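Local structure of ribonuclease J (Methanolobus psychrophilus R15, 5HAB) at residues F169-H174 / L205-D210. The protein probably degrades RNA as an exoribonuclease of the beta-CASP branch of the metallo-beta-lactamase superfamily. The protein carries 1 engineered substitution. Numbering follows the deposited sequence.
Sequences FINTQH and LGEVPD
Gln173 reaches Glu207 through a bent side chain: CG stands beside the backbone N (chi1 -79°), and the chain folds again at the next bond. This carries its amide across to the 205-210 loop. There Gln173 NE2 gives a hydrogen bond to Glu207 O at 3.2 Å. The bond is bent, with 142° at the hydrogen, and NE2 lies tilted from the plane of the carbonyl it meets. The same nitrogen packs on the backbone of Gly206, 3.4 Å from its CA. At the other end, Ile170 has CG2 anti to its backbone N, and this methyl touches Asp210 CB at 3.7 Å. The two side chains cross at about a right angle. A water bridges next to them: it accepts from Asn171 N and donates to Asp210 OD2, 2.8 Å away. Asp210 is the N-cap residue of helix 211-220, and its OD1 accepts a hydrogen bond from Arg213 N. The contact lies in the metallo-beta-lactamase domain. It joins the last part of strand 166-172 and the loop residue Gln173 to the loop leading from strand 189-194 into that helix. Between these two contacts, Asn171 sets out toward the loop and lies beside Glu207 and Pro209. The planes of the Asn171 amide and the Glu207 carboxylate are 72° apart. Beyond Gln173 the chain runs on to His174, whose ND1 is hydrogen-bonded to Gly409 O and whose side chain packs on a phosphate of the bound RNA.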
ATOM      1  N   PHE B 169       6.999  -4.672  40.947  1.00 41.19           N
ATOM      2  CA  PHE B 169       7.266  -3.858  39.765  1.00 37.00           C
ATOM      3  C   PHE B 169       8.667  -4.150  39.227  1.00 53.98           C
ATOM      4  O   PHE B 169       9.625  -4.250  39.999  1.00 47.34           O
ATOM      5  CB  PHE B 169       7.129  -2.364  40.079  1.00 34.30           C
ATOM      6  CG  PHE B 169       5.707  -1.862  40.093  1.00 35.44           C
ATOM      7  CD1 PHE B 169       4.642  -2.728  39.921  1.00 34.58           C
ATOM      8  CD2 PHE B 169       5.441  -0.511  40.261  1.00 34.54           C
ATOM      9  CE1 PHE B 169       3.335  -2.259  39.930  1.00 30.05           C
ATOM     10  CE2 PHE B 169       4.138  -0.037  40.270  1.00 35.92           C
ATOM     11  CZ  PHE B 169       3.085  -0.912  40.104  1.00 36.02           C
ATOM     12  N   ILE B 170       8.784  -4.297  37.910  1.00 49.75           N
ATOM     13  CA  ILE B 170      10.087  -4.462  37.263  1.00 38.78           C
ATOM     14  C   ILE B 170      10.254  -3.342  36.252  1.00 44.42           C
ATOM     15  O   ILE B 170       9.361  -3.105  35.455  1.00 52.31           O
ATOM     16  CB  ILE B 170      10.211  -5.833  36.588  1.00 43.42           C
ATOM     17  CG1 ILE B 170       9.932  -6.946  37.594  1.00 44.57           C
ATOM     18  CG2 ILE B 170      11.584  -6.004  35.957  1.00 45.73           C
ATOM     19  CD1 ILE B 170       9.486  -8.219  36.954  1.00 53.75           C
ATOM     20  N   ASN B 171      11.384  -2.645  36.271  1.00 44.15           N
ATOM     21  CA  ASN B 171      11.537  -1.500  35.375  1.00 42.88           C
ATOM     22  C   ASN B 171      11.624  -1.961  33.924  1.00 37.87           C
ATOM     23  O   ASN B 171      12.179  -3.020  33.623  1.00 46.00           O
ATOM     24  CB  ASN B 171      12.771  -0.665  35.748  1.00 36.44           C
ATOM     25  CG  ASN B 171      13.849  -0.702  34.686  1.00 47.81           C
ATOM     26  OD1 ASN B 171      14.743  -1.546  34.723  1.00 60.27           O
ATOM     27  ND2 ASN B 171      13.775   0.221  33.733  1.00 67.10           N
ATOM     28  N   THR B 172      11.040  -1.177  33.030  1.00 43.77           N
ATOM     29  CA  THR B 172      11.206  -1.419  31.607  1.00 43.33           C
ATOM     30  C   THR B 172      11.267  -0.072  30.898  1.00 49.81           C
ATOM     31  O   THR B 172      11.249   0.976  31.551  1.00 53.81           O
ATOM     32  CB  THR B 172      10.065  -2.286  31.035  1.00 47.40           C
ATOM     33  OG1 THR B 172      10.406  -2.718  29.713  1.00 47.33           O
ATOM     34  CG2 THR B 172       8.751  -1.499  30.995  1.00 29.20           C
ATOM     35  N   GLN B 173      11.342  -0.088  29.572  1.00 44.59           N
ATOM     36  CA  GLN B 173      11.396   1.156  28.816  1.00 42.62           C
ATOM     37  C   GLN B 173      10.152   1.326  27.958  1.00 37.62           C
ATOM     38  O   GLN B 173       9.495   0.348  27.607  1.00 47.87           O
ATOM     39  CB  GLN B 173      12.650   1.202  27.940  1.00 45.79           C
ATOM     40  CG  GLN B 173      13.924   1.566  28.688  1.00 40.29           C
ATOM     41  CD  GLN B 173      13.974   3.031  29.074  1.00 43.15           C
ATOM     42  OE1 GLN B 173      13.689   3.914  28.261  1.00 45.93           O
ATOM     43  NE2 GLN B 173      14.354   3.300  30.319  1.00 51.44           N
ATOM     44  N   HIS B 174       9.849   2.574  27.614  1.00 37.94           N
ATOM     45  CA  HIS B 174       8.682   2.907  26.802  1.00 34.05           C
ATOM     46  C   HIS B 174       8.734   4.391  26.449  1.00 39.19           C
ATOM     47  O   HIS B 174       9.632   5.107  26.892  1.00 39.08           O
ATOM     48  CB  HIS B 174       7.383   2.569  27.539  1.00 39.13           C
ATOM     49  CG  HIS B 174       6.158   2.656  26.680  1.00 30.41           C
ATOM     50  ND1 HIS B 174       6.054   2.011  25.467  1.00 28.97           N
ATOM     51  CD2 HIS B 174       4.997   3.330  26.849  1.00 32.28           C
ATOM     52  CE1 HIS B 174       4.875   2.274  24.931  1.00 41.15           C
ATOM     53  NE2 HIS B 174       4.214   3.072  25.750  1.00 28.75           N
ATOM     54  N   LEU B 205      17.120   8.214  29.370  1.00 56.93           N
ATOM     55  CA  LEU B 205      16.610   8.749  30.635  1.00 59.63           C
ATOM     56  C   LEU B 205      16.430   7.714  31.743  1.00 70.78           C
ATOM     57  O   LEU B 205      16.989   7.865  32.832  1.00 98.60           O
ATOM     58  CB  LEU B 205      15.279   9.465  30.400  1.00 46.66           C
ATOM     59  CG  LEU B 205      15.075  10.752  31.200  1.00 57.41           C
ATOM     60  CD1 LEU B 205      16.282  11.665  31.074  1.00 57.60           C
ATOM     61  CD2 LEU B 205      13.812  11.470  30.753  1.00 37.41           C
ATOM     62  N   GLY B 206      15.649   6.676  31.480  1.00 63.85           N
ATOM     63  CA  GLY B 206      15.399   5.647  32.475  1.00 63.66           C
ATOM     64  C   GLY B 206      16.590   4.750  32.751  1.00 56.55           C
ATOM     65  O   GLY B 206      17.744   5.161  32.628  1.00 54.05           O
ATOM     66  N   GLU B 207      16.300   3.510  33.127  1.00 57.84           N
ATOM     67  CA  GLU B 207      17.335   2.539  33.444  1.00 48.88           C
ATOM     68  C   GLU B 207      17.316   1.421  32.412  1.00 59.19           C
ATOM     69  O   GLU B 207      16.330   1.241  31.694  1.00 58.65           O
ATOM     70  CB  GLU B 207      17.134   1.955  34.843  1.00 59.02           C
ATOM     71  CG  GLU B 207      17.205   2.960  35.973  1.00 76.09           C
ATOM     72  CD  GLU B 207      16.916   2.325  37.318  1.00103.78           C
ATOM     73  OE1 GLU B 207      15.916   1.580  37.424  1.00 91.24           O
ATOM     74  OE2 GLU B 207      17.692   2.564  38.268  1.00106.56           O
ATOM     75  N   VAL B 208      18.417   0.681  32.337  1.00 54.89           N
ATOM     76  CA  VAL B 208      18.503  -0.499  31.489  1.00 59.62           C
ATOM     77  C   VAL B 208      17.549  -1.550  32.033  1.00 53.46           C
ATOM     78  O   VAL B 208      17.455  -1.732  33.247  1.00 63.63           O
ATOM     79  CB  VAL B 208      19.951  -1.022  31.417  1.00 63.06           C
ATOM     80  CG1 VAL B 208      19.983  -2.543  31.322  1.00 73.03           C
ATOM     81  CG2 VAL B 208      20.674  -0.397  30.237  1.00 64.97           C
ATOM     82  N   PRO B 209      16.823  -2.239  31.136  1.00 73.25           N
ATOM     83  CA  PRO B 209      15.834  -3.239  31.552  1.00 72.79           C
ATOM     84  C   PRO B 209      16.432  -4.342  32.418  1.00 56.89           C
ATOM     85  O   PRO B 209      17.611  -4.671  32.289  1.00 52.89           O
ATOM     86  CB  PRO B 209      15.326  -3.815  30.222  1.00 66.47           C
ATOM     87  CG  PRO B 209      16.286  -3.336  29.179  1.00 71.11           C
ATOM     88  CD  PRO B 209      16.844  -2.054  29.678  1.00 74.38           C
ATOM     89  N   ASP B 210      15.609  -4.894  33.302  1.00 52.92           N
ATOM     90  CA  ASP B 210      16.079  -5.824  34.315  1.00 40.24           C
ATOM     91  C   ASP B 210      16.086  -7.254  33.798  1.00 40.70           C
ATOM     92  O   ASP B 210      15.284  -8.075  34.236  1.00 50.92           O
ATOM     93  CB  ASP B 210      15.204  -5.718  35.564  1.00 53.91           C
ATOM     94  CG  ASP B 210      15.915  -6.197  36.816  1.00 58.37           C
ATOM     95  OD1 ASP B 210      16.940  -6.903  36.696  1.00 51.53           O
ATOM     96  OD2 ASP B 210      15.442  -5.870  37.923  1.00 43.93           O
TER
HETATM   97  O   HOH W   1      13.604  -3.863  38.332  1.00 53.58           O